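Local structure of family 88 glycosyl hydrolase (Bacteroides thetaiotaomicron, 5NOA) at residues W56-Y61 with N358-G362; L78-K82 with L127-E131; W84-W90 with T123-L127; D116-Q122 with Y163-V168. The protein belongs to the family 88 glycosyl hydrolases but probably acts as a polysaccharide lyase that removes rhamnose caps from complex arabinogalactan proteins such as gum arabic. All blocks are in the same frame, centred on the assembly; numbering follows the deposited sequence.

Interaction 1 of 4, residues W56-Y61 with N358-G362; sequences WDNAAY and NFGVG
Asn358, in the first turn of helix 358-377, reaches across to the first turn of helix 56-72 and gives its ND2 to two acceptors, Asp57 OD2 at 3.0 Å and Asn58 OD1 at 2.9 Å. The bond to the aspartate is nearly straight, but ND2 arrives from above the carboxylate, whose plane stands almost at right angles to the amide; the bond to Asn58 is more bent. With chi1 at 42°, CG of Asn358 sits between its own N and carbonyl carbon, which also lets OD1 accept from Phe359 N at 2.8 Å and fixes the amide's rotation. Replaced by a valine, Asn358 would lose its ND2, which is likely to leave Asp57 OD2 and Asn58 OD1 without the donor they share, though Asn58 keeps its bond to Arg53 O. Phe359 follows, its CD2 lying 3.6 Å from Trp56 CH2, the two rings inclined by 38°, while its CB rests on the Ala60 methyl. Val361 runs beside Tyr61 and sets CG1 at the edge of that ring, 3.9 Å from Tyr61 CE1; the phenol OH beyond is held by Asn41 and Gln45. At Gly362 the backbones close in, CA lying 4.1 Å from Tyr61 CA. The two short axes are 7.2 Å apart at 23°, with helix 29-47 packed against Tyr61 and Val361 and helix 226-242 against Ala60 and Phe359.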
# COMPACT_ATOMS: atom_id res chain seq x y z
N TRP A 56 6.27 5.01 -8.49
CA TRP A 56 5.58 4.33 -7.39
C TRP A 56 6.45 3.95 -6.23
O TRP A 56 5.97 3.94 -5.10
CB TRP A 56 4.84 3.09 -7.87
CG TRP A 56 5.74 1.96 -8.25
CD1 TRP A 56 6.32 1.74 -9.46
CD2 TRP A 56 6.20 0.91 -7.38
NE1 TRP A 56 7.12 0.62 -9.41
CE2 TRP A 56 7.05 0.09 -8.14
CE3 TRP A 56 5.98 0.59 -6.02
CZ2 TRP A 56 7.69 -1.02 -7.60
CZ3 TRP A 56 6.63 -0.51 -5.49
CH2 TRP A 56 7.49 -1.29 -6.29
N ASP A 57 7.68 3.51 -6.49
CA ASP A 57 8.47 2.97 -5.38
C ASP A 57 8.84 4.10 -4.41
O ASP A 57 8.73 3.94 -3.19
CB ASP A 57 9.66 2.18 -5.91
CG ASP A 57 10.61 2.99 -6.85
OD1 ASP A 57 10.16 3.85 -7.67
OD2 ASP A 57 11.83 2.73 -6.77
N ASN A 58 9.26 5.24 -4.94
CA ASN A 58 9.52 6.40 -4.09
C ASN A 58 8.23 6.91 -3.50
O ASN A 58 8.16 7.25 -2.30
CB ASN A 58 10.19 7.51 -4.89
CG ASN A 58 11.59 7.18 -5.29
OD1 ASN A 58 12.27 6.38 -4.65
ND2 ASN A 58 12.03 7.80 -6.37
N ALA A 59 7.17 6.93 -4.29
CA ALA A 59 5.89 7.43 -3.82
C ALA A 59 5.31 6.59 -2.69
O ALA A 59 4.65 7.11 -1.79
CB ALA A 59 4.91 7.56 -4.96
N ALA A 60 5.55 5.28 -2.73
CA ALA A 60 5.07 4.39 -1.69
C ALA A 60 5.77 4.69 -0.38
O ALA A 60 5.14 4.70 0.67
CB ALA A 60 5.23 2.93 -2.11
N TYR A 61 7.08 4.91 -0.41
CA TYR A 61 7.80 5.37 0.77
C TYR A 61 7.11 6.60 1.34
O TYR A 61 6.87 6.68 2.55
CB TYR A 61 9.30 5.66 0.48
CG TYR A 61 9.87 6.45 1.62
CD1 TYR A 61 10.16 5.86 2.84
CD2 TYR A 61 9.95 7.84 1.55
CE1 TYR A 61 10.54 6.62 3.94
CE2 TYR A 61 10.34 8.58 2.64
CZ TYR A 61 10.62 7.98 3.83
OH TYR A 61 10.97 8.78 4.92
N ASN A 358 12.65 1.36 -0.57
CA ASN A 358 11.74 2.45 -0.32
C ASN A 358 10.33 1.98 0.04
O ASN A 358 9.79 2.35 1.08
CB ASN A 358 11.73 3.44 -1.52
CG ASN A 358 11.72 2.77 -2.90
OD1 ASN A 358 11.34 1.62 -3.08
ND2 ASN A 358 12.14 3.54 -3.90
N PHE A 359 9.74 1.13 -0.81
CA PHE A 359 8.36 0.69 -0.58
C PHE A 359 8.26 -0.22 0.64
O PHE A 359 7.24 -0.21 1.32
CB PHE A 359 7.76 0.04 -1.83
CG PHE A 359 8.44 -1.24 -2.26
CD1 PHE A 359 8.07 -2.45 -1.71
CD2 PHE A 359 9.44 -1.23 -3.22
CE1 PHE A 359 8.73 -3.60 -2.07
CE2 PHE A 359 10.10 -2.41 -3.58
CZ PHE A 359 9.73 -3.59 -3.01
N GLY A 360 9.31 -0.98 0.94
CA GLY A 360 9.32 -1.85 2.12
C GLY A 360 9.34 -1.04 3.39
O GLY A 360 8.68 -1.35 4.37
N VAL A 361 10.15 0.01 3.40
CA VAL A 361 10.19 0.93 4.54
C VAL A 361 8.83 1.60 4.69
O VAL A 361 8.31 1.72 5.81
CB VAL A 361 11.32 1.96 4.39
CG1 VAL A 361 11.21 3.10 5.39
CG2 VAL A 361 12.68 1.27 4.44
N GLY A 362 8.25 2.04 3.57
CA GLY A 362 6.92 2.63 3.64
C GLY A 362 5.90 1.69 4.28
O GLY A 362 5.14 2.11 5.17

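Interaction 2 of 4, residues L78-K82 with L127-E131; sequences LEYSK and LYNLE
Leu78 and Leu127 make the tight part of this contact: CD1 of Leu78 lies only 3.4 Å from CD2 of Leu127, closer than usual for two methyl groups, as the side chains run antiparallel alongside one another. A chi1 of 178° carries CG of Leu78 away from the backbone N and swings the isobutyl group over to helix 120-130. The other methyl of Leu127, CD1, rests on the Ser81 carbonyl oxygen at 3.9 Å, and its CD2 touches CG of Lys82. Tyr69 and Met66 of helix 56-72 cover this apolar patch from a third helix. Toward solvent the packing gives way to charge. At this margin the exposed Leu130 brings its CD1 to within 3.7 Å of Leu78 CD1. Lys82 stretches out in a nearly fully extended chain and, crossing Glu131 at about a right angle, delivers NZ to the syn lone pair of Glu131 OE2 at 2.7 Å. On its own helix the same ammonium reaches Glu79 OE2, one turn back, at a longer 3.3 Å. A leucine in its place would probably leave both carboxylates without their shared counter-charge, with Glu131 set free to turn at the helix end. Glu131 is the first residue to leave helical geometry after helix 120-130, so the salt bridge lies just where that helix ends. One lysine between two glutamates is likely to offset the mutual repulsion of the carboxylates, whose OE2 atoms, of Glu79 and Glu131, lie 5.8 Å apart.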
# COMPACT_ATOMS: atom_id res chain seq x y z
N LEU A 78 7.77 16.06 7.55
CA LEU A 78 6.99 16.90 6.63
C LEU A 78 7.90 17.56 5.60
O LEU A 78 7.61 17.56 4.40
CB LEU A 78 6.21 17.95 7.40
CG LEU A 78 5.40 18.93 6.56
CD1 LEU A 78 4.38 18.18 5.70
CD2 LEU A 78 4.70 19.93 7.46
N GLU A 79 9.02 18.08 6.07
CA GLU A 79 9.95 18.71 5.17
C GLU A 79 10.49 17.77 4.10
O GLU A 79 10.69 18.17 2.95
CB GLU A 79 11.08 19.40 5.95
CG GLU A 79 10.56 20.60 6.75
CD GLU A 79 9.62 21.55 5.98
OE1 GLU A 79 10.08 22.12 4.96
OE2 GLU A 79 8.41 21.72 6.39
N TYR A 80 10.71 16.52 4.45
CA TYR A 80 11.24 15.54 3.51
C TYR A 80 10.26 15.26 2.38
O TYR A 80 10.64 15.24 1.22
CB TYR A 80 11.59 14.26 4.27
CG TYR A 80 12.46 13.31 3.49
CD1 TYR A 80 13.82 13.48 3.40
CD2 TYR A 80 11.91 12.18 2.88
CE1 TYR A 80 14.62 12.63 2.69
CE2 TYR A 80 12.71 11.30 2.19
CZ TYR A 80 14.06 11.52 2.12
OH TYR A 80 14.84 10.61 1.43
N SER A 81 8.97 15.06 2.74
CA SER A 81 7.96 14.88 1.68
C SER A 81 7.73 16.16 0.85
O SER A 81 7.53 16.08 -0.37
CB SER A 81 6.66 14.33 2.22
OG SER A 81 6.78 12.96 2.54
N LYS A 82 7.73 17.33 1.49
CA LYS A 82 7.61 18.58 0.74
C LYS A 82 8.76 18.72 -0.25
O LYS A 82 8.55 19.13 -1.39
CB LYS A 82 7.64 19.79 1.66
CG LYS A 82 6.36 20.03 2.41
CD LYS A 82 6.54 21.26 3.26
CE LYS A 82 5.28 21.59 4.00
NZ LYS A 82 5.59 22.65 5.01
N LEU A 127 -0.26 16.85 1.55
CA LEU A 127 0.46 18.11 1.74
C LEU A 127 -0.49 19.30 1.52
O LEU A 127 -0.43 20.28 2.27
CB LEU A 127 1.67 18.20 0.82
CG LEU A 127 2.77 17.18 1.15
CD1 LEU A 127 3.84 17.13 0.08
CD2 LEU A 127 3.39 17.49 2.51
N TYR A 128 -1.35 19.22 0.50
CA TYR A 128 -2.38 20.23 0.29
C TYR A 128 -3.28 20.38 1.50
O TYR A 128 -3.57 21.48 1.95
CB TYR A 128 -3.22 19.85 -0.96
CG TYR A 128 -4.40 20.75 -1.18
CD1 TYR A 128 -5.60 20.51 -0.54
CD2 TYR A 128 -4.32 21.82 -2.03
CE1 TYR A 128 -6.68 21.35 -0.69
CE2 TYR A 128 -5.41 22.66 -2.22
CZ TYR A 128 -6.59 22.42 -1.56
OH TYR A 128 -7.64 23.25 -1.73
N ASN A 129 -3.73 19.27 2.08
CA ASN A 129 -4.65 19.35 3.21
C ASN A 129 -4.02 20.09 4.37
O ASN A 129 -4.70 20.85 5.05
CB ASN A 129 -5.13 17.98 3.61
CG ASN A 129 -6.20 17.46 2.69
OD1 ASN A 129 -6.95 18.23 2.10
ND2 ASN A 129 -6.22 16.15 2.50
N LEU A 130 -2.73 19.92 4.58
CA LEU A 130 -2.00 20.64 5.64
C LEU A 130 -1.83 22.12 5.33
O LEU A 130 -1.83 22.94 6.23
CB LEU A 130 -0.64 19.99 5.86
CG LEU A 130 -0.68 18.56 6.45
CD1 LEU A 130 0.71 17.93 6.39
CD2 LEU A 130 -1.15 18.57 7.90
N GLU A 131 -1.57 22.44 4.06
CA GLU A 131 -1.32 23.84 3.65
C GLU A 131 -1.92 24.04 2.26
O GLU A 131 -1.23 23.85 1.26
CB GLU A 131 0.18 24.07 3.64
CG GLU A 131 0.82 23.95 5.02
CD GLU A 131 2.32 23.90 4.97
OE1 GLU A 131 2.92 24.97 4.75
OE2 GLU A 131 2.89 22.79 5.18

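Interaction 3 of 4, residues W84-W90 with T123-L127; sequences WAEHNEW and TYADL
Tyr124 lies in a pocket made by the end of helix 75-87 and the turn that follows, with the backbone of Trp90 over one face of its ring. That is a CH-pi contact: Trp90 CA stands 3.9 Å from the centroid of the Tyr124 ring and 19° off its normal. Tyr124 CG lies anti to the carbonyl carbon (chi1 -56°), which sends the ring toward the end of helix 75-87. Two aromatic contacts add to it. The Trp90 indole meets the phenol at an oblique 58° through CE3, 3.8 Å from Tyr124 CD1, and the Trp84 indole also comes in obliquely with CZ3 near Tyr124 CE1. CZ3 of Trp84 meets Thr123 CB near the plane of the indole, 4.0 Å away. Aliphatic contacts join the two helices: the Ala85 methyl touches both Tyr124 CE1 and Leu127 CD1; Leu127 lays its CB at the edge of the Trp90 ring as well, its CD1 3.8 Å from Trp90 CH2. Polar bonds hold the rings' outer ends. Beyond the segments, the Tyr124 hydroxyl is bonded to the Lys91 carbonyl and Trp84 NE1 gives to that of Arg53; on the same helix, Glu86 OE1 accepts from Trp90 NE1 at 3.2 Å. Asn88 sends ND2 to the Gly52 carbonyl. The turn itself is a Schellman motif with Glu89 as its C-prime residue: Trp90 N bonds to Ala85 O at 2.9 Å and Glu89 N to Glu86 O. This helix-ending turn folds Trp90 back onto the helix to complete the aromatic cluster of Trp84, Trp90 and Tyr124.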
# COMPACT_ATOMS: atom_id res chain seq x y z
N TRP A 84 10.46 16.37 -1.72
CA TRP A 84 10.23 15.44 -2.83
C TRP A 84 9.16 15.94 -3.77
O TRP A 84 9.32 15.86 -4.98
CB TRP A 84 9.92 14.07 -2.27
CG TRP A 84 9.53 13.02 -3.25
CD1 TRP A 84 10.35 12.28 -4.03
CD2 TRP A 84 8.22 12.52 -3.48
NE1 TRP A 84 9.65 11.32 -4.72
CE2 TRP A 84 8.33 11.44 -4.39
CE3 TRP A 84 6.97 12.82 -2.96
CZ2 TRP A 84 7.23 10.71 -4.81
CZ3 TRP A 84 5.88 12.11 -3.41
CH2 TRP A 84 6.02 11.06 -4.29
N ALA A 85 8.10 16.48 -3.21
CA ALA A 85 7.00 17.01 -4.04
C ALA A 85 7.48 18.17 -4.89
O ALA A 85 7.16 18.24 -6.08
CB ALA A 85 5.80 17.41 -3.17
N GLU A 86 8.26 19.06 -4.29
CA GLU A 86 8.82 20.21 -5.00
C GLU A 86 9.79 19.74 -6.10
O GLU A 86 9.74 20.25 -7.23
CB GLU A 86 9.55 21.15 -4.04
CG GLU A 86 8.62 21.90 -3.08
CD GLU A 86 7.78 23.04 -3.68
OE1 GLU A 86 7.81 23.31 -4.90
OE2 GLU A 86 7.06 23.70 -2.88
N HIS A 87 10.62 18.75 -5.79
CA HIS A 87 11.58 18.22 -6.75
C HIS A 87 10.83 17.70 -7.99
O HIS A 87 11.27 17.89 -9.13
CB HIS A 87 12.36 17.08 -6.13
CG HIS A 87 13.27 16.38 -7.08
ND1 HIS A 87 14.47 16.93 -7.49
CD2 HIS A 87 13.19 15.18 -7.68
CE1 HIS A 87 15.08 16.08 -8.31
NE2 HIS A 87 14.31 15.02 -8.44
N ASN A 88 9.67 17.09 -7.78
CA ASN A 88 8.84 16.49 -8.83
C ASN A 88 7.78 17.44 -9.39
O ASN A 88 6.95 17.02 -10.18
CB ASN A 88 8.26 15.18 -8.32
CG ASN A 88 9.33 14.11 -8.23
OD1 ASN A 88 9.90 13.73 -9.24
ND2 ASN A 88 9.64 13.67 -7.02
N GLU A 89 7.86 18.72 -8.99
CA GLU A 89 7.01 19.78 -9.47
C GLU A 89 5.51 19.49 -9.24
O GLU A 89 4.67 19.92 -10.00
CB GLU A 89 7.26 20.07 -10.97
CG GLU A 89 8.70 20.35 -11.36
CD GLU A 89 8.86 20.65 -12.86
OE1 GLU A 89 9.76 20.07 -13.49
OE2 GLU A 89 8.11 21.49 -13.41
N TRP A 90 5.21 18.72 -8.19
CA TRP A 90 3.82 18.42 -7.89
C TRP A 90 3.12 17.67 -9.05
O TRP A 90 1.92 17.82 -9.26
CB TRP A 90 3.02 19.68 -7.44
CG TRP A 90 3.72 20.36 -6.31
CD1 TRP A 90 4.69 21.31 -6.39
CD2 TRP A 90 3.52 20.12 -4.92
NE1 TRP A 90 5.12 21.67 -5.14
CE2 TRP A 90 4.40 20.97 -4.21
CE3 TRP A 90 2.66 19.29 -4.19
CZ2 TRP A 90 4.44 21.00 -2.80
CZ3 TRP A 90 2.72 19.34 -2.81
CH2 TRP A 90 3.59 20.18 -2.13
N THR A 123 0.35 11.80 -1.74
CA THR A 123 1.19 12.69 -0.94
C THR A 123 0.93 14.15 -1.27
O THR A 123 0.85 14.99 -0.36
CB THR A 123 2.66 12.28 -1.06
OG1 THR A 123 2.81 10.97 -0.47
CG2 THR A 123 3.56 13.22 -0.33
N TYR A 124 0.74 14.46 -2.55
CA TYR A 124 0.45 15.84 -2.89
C TYR A 124 -0.84 16.31 -2.23
O TYR A 124 -0.90 17.44 -1.72
CB TYR A 124 0.40 16.04 -4.39
CG TYR A 124 1.62 15.63 -5.16
CD1 TYR A 124 2.87 15.47 -4.56
CD2 TYR A 124 1.53 15.34 -6.50
CE1 TYR A 124 3.96 15.04 -5.29
CE2 TYR A 124 2.62 14.94 -7.24
CZ TYR A 124 3.85 14.80 -6.64
OH TYR A 124 4.97 14.38 -7.31
N ALA A 125 -1.86 15.44 -2.21
CA ALA A 125 -3.13 15.76 -1.55
C ALA A 125 -2.94 15.92 -0.06
O ALA A 125 -3.53 16.82 0.55
CB ALA A 125 -4.15 14.69 -1.86
N ASP A 126 -2.15 15.04 0.57
CA ASP A 126 -1.91 15.16 2.03
C ASP A 126 -1.24 16.49 2.35
O ASP A 126 -1.57 17.16 3.32
CB ASP A 126 -1.00 14.01 2.52
CG ASP A 126 -1.70 12.68 2.62
OD1 ASP A 126 -2.94 12.62 2.59
OD2 ASP A 126 -0.95 11.66 2.73
N LEU A 127 -0.26 16.85 1.55
CA LEU A 127 0.46 18.11 1.74
C LEU A 127 -0.49 19.30 1.52
O LEU A 127 -0.43 20.28 2.27
CB LEU A 127 1.67 18.20 0.82
CG LEU A 127 2.77 17.18 1.15
CD1 LEU A 127 3.84 17.13 0.08
CD2 LEU A 127 3.39 17.49 2.51

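Interaction 4 of 4, residues D116-Q122 with Y163-V168; sequences DYQICFQ and YMVMPV
Gln122 points its amide across to helix 160-176 and gives NE2 to two successive carbonyls, Tyr163 O at 2.8 Å and Met164 O at 2.9 Å. It approaches the two differently: in the carbonyl plane of Tyr163, but well above that of Met164, where the C=O...N angle is only 108°. With chi2 at -174° the extended chain passes Val168, crossing it at about a right angle with CG 3.7 Å from Val168 CG2, and brings the amide to the carbonyls. The amide then lies by the Pro167 ring, OE1 3.6 Å from Pro167 CB. Ile119 crosses Tyr163 and Met164 at a slant. Its CD1 sits at the edge of the Tyr163 ring, 3.7 Å from CE2, while its CA makes a CH...O contact with Met164 O, 3.3 Å away. Gln118 lays OE1 between the two methyls of Val165, 3.5 Å from CG1; its NE2 is held by Gln147 and Val112. Phe121 meets Val168 through CB and its ring edge, with helix 135-149 behind it. The Tyr163 hydroxyl bonds to Thr63 of helix 56-72. Helix 160-176 is kinked at Pro167, which has no N-H to give, and Val168 N makes only a weak bond, to Val165 O, and not the regular one to Met164 O. Gln122 offers its one amide nitrogen to both buried carbonyls, probably making up for the helical partners that the kink takes from them.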
# COMPACT_ATOMS: atom_id res chain seq x y z
N ASP A 116 0.99 3.64 -11.36
CA ASP A 116 2.30 3.80 -10.73
C ASP A 116 2.83 5.24 -10.76
O ASP A 116 3.69 5.59 -9.95
CB ASP A 116 3.32 2.85 -11.33
CG ASP A 116 3.21 1.41 -10.82
OD1 ASP A 116 2.43 1.16 -9.90
OD2 ASP A 116 3.99 0.58 -11.35
N TYR A 117 2.31 6.07 -11.67
CA TYR A 117 2.61 7.49 -11.75
C TYR A 117 1.54 8.36 -11.15
O TYR A 117 1.56 9.60 -11.34
CB TYR A 117 2.97 7.91 -13.19
CG TYR A 117 4.44 7.96 -13.46
CD1 TYR A 117 5.30 8.71 -12.66
CD2 TYR A 117 4.95 7.30 -14.57
CE1 TYR A 117 6.66 8.79 -12.96
CE2 TYR A 117 6.29 7.38 -14.87
CZ TYR A 117 7.13 8.13 -14.07
OH TYR A 117 8.48 8.16 -14.35
N GLN A 118 0.62 7.76 -10.40
CA GLN A 118 -0.44 8.50 -9.73
C GLN A 118 -0.43 8.39 -8.22
O GLN A 118 -1.05 9.20 -7.55
CB GLN A 118 -1.78 8.04 -10.30
CG GLN A 118 -1.92 8.27 -11.80
CD GLN A 118 -3.19 7.72 -12.36
OE1 GLN A 118 -3.79 6.82 -11.78
NE2 GLN A 118 -3.61 8.22 -13.54
N ILE A 119 0.29 7.40 -7.68
CA ILE A 119 0.37 7.30 -6.23
C ILE A 119 0.99 8.54 -5.62
O ILE A 119 0.65 8.92 -4.49
CB ILE A 119 1.04 6.00 -5.77
CG1 ILE A 119 1.40 6.05 -4.26
CG2 ILE A 119 2.26 5.64 -6.60
CD1 ILE A 119 1.85 4.71 -3.66
N CYS A 120 1.90 9.22 -6.34
CA CYS A 120 2.43 10.49 -5.83
C CYS A 120 1.32 11.48 -5.44
O CYS A 120 1.50 12.27 -4.53
CB CYS A 120 3.39 11.09 -6.85
SG CYS A 120 2.69 11.49 -8.45
N PHE A 121 0.19 11.44 -6.15
CA PHE A 121 -0.91 12.33 -5.86
C PHE A 121 -1.44 12.16 -4.45
O PHE A 121 -2.02 13.11 -3.91
CB PHE A 121 -2.07 12.14 -6.86
CG PHE A 121 -1.72 12.31 -8.34
CD1 PHE A 121 -0.63 13.03 -8.77
CD2 PHE A 121 -2.59 11.78 -9.31
CE1 PHE A 121 -0.38 13.20 -10.13
CE2 PHE A 121 -2.36 11.95 -10.64
CZ PHE A 121 -1.25 12.66 -11.06
N GLN A 122 -1.29 10.96 -3.86
CA GLN A 122 -1.70 10.78 -2.47
C GLN A 122 -0.96 11.73 -1.54
O GLN A 122 -1.54 12.35 -0.64
CB GLN A 122 -1.48 9.35 -1.99
CG GLN A 122 -2.26 8.31 -2.77
CD GLN A 122 -2.13 6.92 -2.18
OE1 GLN A 122 -2.05 6.76 -0.95
NE2 GLN A 122 -2.15 5.89 -3.03
N TYR A 163 -3.73 -0.11 -4.44
CA TYR A 163 -3.13 0.80 -3.44
C TYR A 163 -2.72 2.11 -4.06
O TYR A 163 -2.84 3.17 -3.45
CB TYR A 163 -1.90 0.17 -2.80
CG TYR A 163 -1.26 1.00 -1.69
CD1 TYR A 163 -1.72 0.90 -0.41
CD2 TYR A 163 -0.26 1.91 -1.94
CE1 TYR A 163 -1.16 1.63 0.60
CE2 TYR A 163 0.30 2.68 -0.94
CZ TYR A 163 -0.14 2.54 0.33
OH TYR A 163 0.36 3.27 1.37
N MET A 164 -2.19 2.06 -5.28
CA MET A 164 -1.62 3.26 -5.89
C MET A 164 -2.69 4.31 -6.11
O MET A 164 -2.42 5.50 -5.90
CB MET A 164 -0.96 2.97 -7.24
CG MET A 164 0.14 1.94 -7.26
SD MET A 164 1.36 2.14 -5.99
CE MET A 164 2.17 0.54 -5.99
N VAL A 165 -3.90 3.90 -6.52
CA VAL A 165 -4.87 4.84 -7.03
C VAL A 165 -6.15 4.93 -6.21
O VAL A 165 -6.75 6.00 -6.16
CB VAL A 165 -5.19 4.68 -8.53
CG1 VAL A 165 -5.79 5.95 -9.09
CG2 VAL A 165 -3.95 4.33 -9.31
N MET A 166 -6.61 3.86 -5.56
CA MET A 166 -7.88 4.01 -4.83
C MET A 166 -7.85 5.16 -3.86
O MET A 166 -8.80 5.92 -3.82
CB MET A 166 -8.30 2.74 -4.13
CG MET A 166 -8.64 1.59 -5.05
SD MET A 166 -9.46 0.20 -4.24
CE MET A 166 -8.31 -0.18 -2.94
N PRO A 167 -6.78 5.32 -3.06
CA PRO A 167 -6.77 6.45 -2.10
C PRO A 167 -6.64 7.81 -2.75
O PRO A 167 -7.01 8.82 -2.13
CB PRO A 167 -5.59 6.13 -1.17
CG PRO A 167 -5.32 4.65 -1.42
CD PRO A 167 -5.60 4.47 -2.87
N VAL A 168 -6.17 7.88 -4.00
CA VAL A 168 -6.22 9.13 -4.74
C VAL A 168 -7.66 9.57 -4.92
O VAL A 168 -8.00 10.74 -4.79
CB VAL A 168 -5.54 8.99 -6.12
CG1 VAL A 168 -5.72 10.27 -6.96
CG2 VAL A 168 -4.05 8.73 -5.97

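From the N terminus, interaction 1 opens at 56-61 and closes only at 358-362, a loop of 296 residues that joins the early helix 56-72 to the C-terminal one and encloses the other three contacts. Interactions 2 and 3 then leave successive turns of helix 75-87 and end on helix 120-130, sharing Leu127, with interaction 3 the inner of the two. Interaction 4 starts at 116-122, before those loops close, and runs on to 163-168, so it crosses both and carries helix 120-130 over to helix 160-176. Trp84 touches Ala59 and Cys120, and Ile119 touches Trp56 and Ala59, linking interactions 1, 3 and 4. Such successive helix pairing is consistent with the (alpha/alpha)6 barrel of the six-hairpin clan.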